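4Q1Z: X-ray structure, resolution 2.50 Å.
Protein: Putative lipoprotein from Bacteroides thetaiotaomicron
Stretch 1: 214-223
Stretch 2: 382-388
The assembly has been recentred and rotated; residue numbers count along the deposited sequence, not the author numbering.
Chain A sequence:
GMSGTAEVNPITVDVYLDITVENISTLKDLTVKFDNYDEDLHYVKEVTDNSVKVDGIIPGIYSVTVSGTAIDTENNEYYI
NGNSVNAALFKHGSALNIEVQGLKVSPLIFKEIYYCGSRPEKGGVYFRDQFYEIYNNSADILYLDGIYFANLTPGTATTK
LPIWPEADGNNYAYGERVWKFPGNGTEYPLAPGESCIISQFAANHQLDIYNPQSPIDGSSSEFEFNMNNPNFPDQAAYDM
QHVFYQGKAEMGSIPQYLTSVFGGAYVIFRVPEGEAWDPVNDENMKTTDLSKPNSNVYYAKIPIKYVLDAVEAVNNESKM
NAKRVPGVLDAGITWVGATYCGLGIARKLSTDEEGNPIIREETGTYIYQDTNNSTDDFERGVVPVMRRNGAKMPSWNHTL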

# COMPACT_ATOMS: atom_id res chain seq x y z
N SER A 214 13.63 19.27 9.79
CA SER A 214 12.76 18.13 9.49
C SER A 214 12.67 18.01 7.96
O SER A 214 12.68 19.04 7.29
CB SER A 214 11.38 18.30 10.11
OG SER A 214 10.57 17.18 9.82
N PRO A 215 12.67 16.79 7.38
CA PRO A 215 12.67 16.70 5.91
C PRO A 215 11.36 17.11 5.22
O PRO A 215 11.38 17.34 4.00
CB PRO A 215 12.93 15.21 5.66
CG PRO A 215 12.41 14.53 6.87
CD PRO A 215 12.71 15.45 8.00
N ILE A 216 10.24 17.17 5.95
CA ILE A 216 8.92 17.46 5.36
C ILE A 216 8.11 18.52 6.13
O ILE A 216 8.38 18.83 7.30
CB ILE A 216 8.08 16.13 5.29
CG1 ILE A 216 8.14 15.34 6.62
CG2 ILE A 216 8.50 15.25 4.11
CD1 ILE A 216 6.90 15.03 7.20
N ASP A 217 7.07 19.03 5.43
CA ASP A 217 5.98 19.88 5.90
C ASP A 217 4.77 18.95 5.85
O ASP A 217 4.33 18.61 4.75
CB ASP A 217 5.81 21.16 5.02
CG ASP A 217 4.53 21.97 5.20
OD1 ASP A 217 3.72 21.62 6.08
OD2 ASP A 217 4.31 22.92 4.43
N GLY A 218 4.31 18.48 7.00
CA GLY A 218 3.20 17.53 7.04
C GLY A 218 1.81 18.13 7.03
O GLY A 218 0.83 17.40 7.22
N SER A 219 1.69 19.45 6.78
CA SER A 219 0.41 20.16 6.83
C SER A 219 -0.60 19.70 5.78
O SER A 219 -1.80 19.70 6.10
CB SER A 219 0.59 21.68 6.77
OG SER A 219 1.20 22.12 5.57
N SER A 220 -0.15 19.28 4.57
CA SER A 220 -1.06 18.86 3.48
C SER A 220 -1.46 17.38 3.55
O SER A 220 -2.12 16.89 2.63
CB SER A 220 -0.48 19.19 2.11
OG SER A 220 0.70 18.43 1.88
N SER A 221 -1.10 16.68 4.64
CA SER A 221 -1.49 15.28 4.87
C SER A 221 -3.01 15.20 4.86
O SER A 221 -3.65 16.09 5.41
CB SER A 221 -0.96 14.77 6.21
OG SER A 221 0.45 14.72 6.29
N GLU A 222 -3.57 14.17 4.22
CA GLU A 222 -5.03 13.96 4.15
C GLU A 222 -5.57 13.67 5.54
O GLU A 222 -6.58 14.24 5.95
CB GLU A 222 -5.34 12.79 3.19
CG GLU A 222 -5.17 13.11 1.71
CD GLU A 222 -3.75 13.24 1.21
OE1 GLU A 222 -2.87 12.47 1.66
OE2 GLU A 222 -3.52 14.10 0.33
N PHE A 223 -4.88 12.79 6.27
CA PHE A 223 -5.25 12.34 7.61
C PHE A 223 -4.14 12.55 8.63
O PHE A 223 -2.99 12.79 8.28
CB PHE A 223 -5.67 10.85 7.59
CG PHE A 223 -7.09 10.66 7.10
CD1 PHE A 223 -7.37 10.62 5.74
CD2 PHE A 223 -8.15 10.63 8.00
CE1 PHE A 223 -8.69 10.52 5.29
CE2 PHE A 223 -9.46 10.55 7.55
CZ PHE A 223 -9.72 10.47 6.20
N VAL A 382 16.43 6.82 2.55
CA VAL A 382 16.13 7.89 1.58
C VAL A 382 15.78 9.17 2.34
O VAL A 382 15.36 9.11 3.50
CB VAL A 382 14.99 7.51 0.59
CG1 VAL A 382 15.35 6.31 -0.27
CG2 VAL A 382 13.66 7.28 1.30
N VAL A 383 15.90 10.33 1.69
CA VAL A 383 15.44 11.56 2.32
C VAL A 383 13.92 11.54 2.15
O VAL A 383 13.47 11.42 1.00
CB VAL A 383 16.09 12.85 1.75
CG1 VAL A 383 15.40 14.09 2.31
CG2 VAL A 383 17.58 12.88 2.05
N PRO A 384 13.11 11.59 3.26
CA PRO A 384 11.64 11.51 3.11
C PRO A 384 11.07 12.56 2.18
O PRO A 384 11.52 13.71 2.19
CB PRO A 384 11.13 11.68 4.54
CG PRO A 384 12.25 11.18 5.36
CD PRO A 384 13.47 11.69 4.68
N VAL A 385 10.15 12.11 1.30
CA VAL A 385 9.44 12.96 0.34
C VAL A 385 7.97 12.58 0.40
O VAL A 385 7.65 11.40 0.46
CB VAL A 385 10.01 12.86 -1.12
CG1 VAL A 385 9.11 13.57 -2.13
CG2 VAL A 385 11.43 13.43 -1.20
N MSE A 386 7.07 13.59 0.39
CA MSE A 386 5.62 13.37 0.35
C MSE A 386 5.13 13.45 -1.10
O MSE A 386 5.43 14.44 -1.79
CB MSE A 386 4.89 14.38 1.23
CG MSE A 386 4.74 13.91 2.66
SE MSE A 386 4.31 15.41 3.78
CE MSE A 386 2.45 15.72 3.36
N ARG A 387 4.39 12.41 -1.56
CA ARG A 387 3.84 12.28 -2.91
C ARG A 387 5.01 12.22 -3.94
O ARG A 387 5.00 12.89 -4.98
CB ARG A 387 2.82 13.41 -3.22
CG ARG A 387 1.55 13.33 -2.37
CD ARG A 387 0.64 14.51 -2.57
NE ARG A 387 -0.33 14.61 -1.47
CZ ARG A 387 -0.26 15.49 -0.48
NH1 ARG A 387 0.70 16.41 -0.46
NH2 ARG A 387 -1.17 15.48 0.49
N ARG A 388 6.01 11.38 -3.64
CA ARG A 388 7.17 11.15 -4.51
C ARG A 388 6.70 10.50 -5.82
O ARG A 388 5.68 9.80 -5.81
CB ARG A 388 8.21 10.26 -3.79
CG ARG A 388 9.59 10.21 -4.47
CD ARG A 388 10.44 9.06 -4.00
NE ARG A 388 10.72 9.12 -2.57
CZ ARG A 388 11.77 9.72 -2.02
NH1 ARG A 388 12.67 10.33 -2.79
NH2 ARG A 388 11.93 9.72 -0.71
O HOH W 1 11.30 16.26 1.65
O HOH W 2 -1.38 12.11 -1.12

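Residues 214-223 and 382-388 lie far apart in the sequence yet run alongside each other, Pro215 facing Pro384 (CA to CA 6.0 Å), while the CA of Ile216 lies nearest the CA of Val385 (6.8 Å), whose CA-to-CB bond points away. Where they touch, neither forms regular secondary structure, and no direct backbone-to-backbone hydrogen bond joins them. Instead, water 1 bridges the two stretches, donating to Pro215 O and to Pro384 O, each 2.6 Å from the water O. Proline lacks an amide hydrogen but keeps its carbonyl, so a water with two protons to give suits this pair of acceptors.

Beside this bridge the contact is apolar. The proline rings meet at 3.7 Å between Pro215 CG and Pro384 CG, compact rigid surfaces that pack without needing polar partners. Ile216 adds its branched side chain, with CG2 4.5 Å from Pro384 CB. Selenomethionine Met386 has the largest area covered by the opposing stretch. Its long, unbranched side chain reaches along the loop: SE lies 4.1 Å from Ile216 CB and 3.3 Å from Asp217 O, while CE approaches Ser220 OG at 3.5 Å. At Gly218, the backbone itself meets the selenium, CA to Met386 SE being 4.0 Å.

Farther along, Arg387 supplies the polar anchor. Its guanidinium offers several N-H groups in one plane: NH2 donates to Ser220 O at 2.7 Å and to Glu222 OE2, also at 2.7 Å, the latter bond reinforced by opposite charges as a salt bridge. NH1 donates to Ser220 OG at 3.1 Å, almost linearly, so Ser220 is held through both backbone and side chain. Arg387 NE donates to the O of water 2 at 2.7 Å. Within the first stretch, Ser221 OG donates to Gly218 O at 2.9 Å, linking the two ends of the segment that contains Ser220.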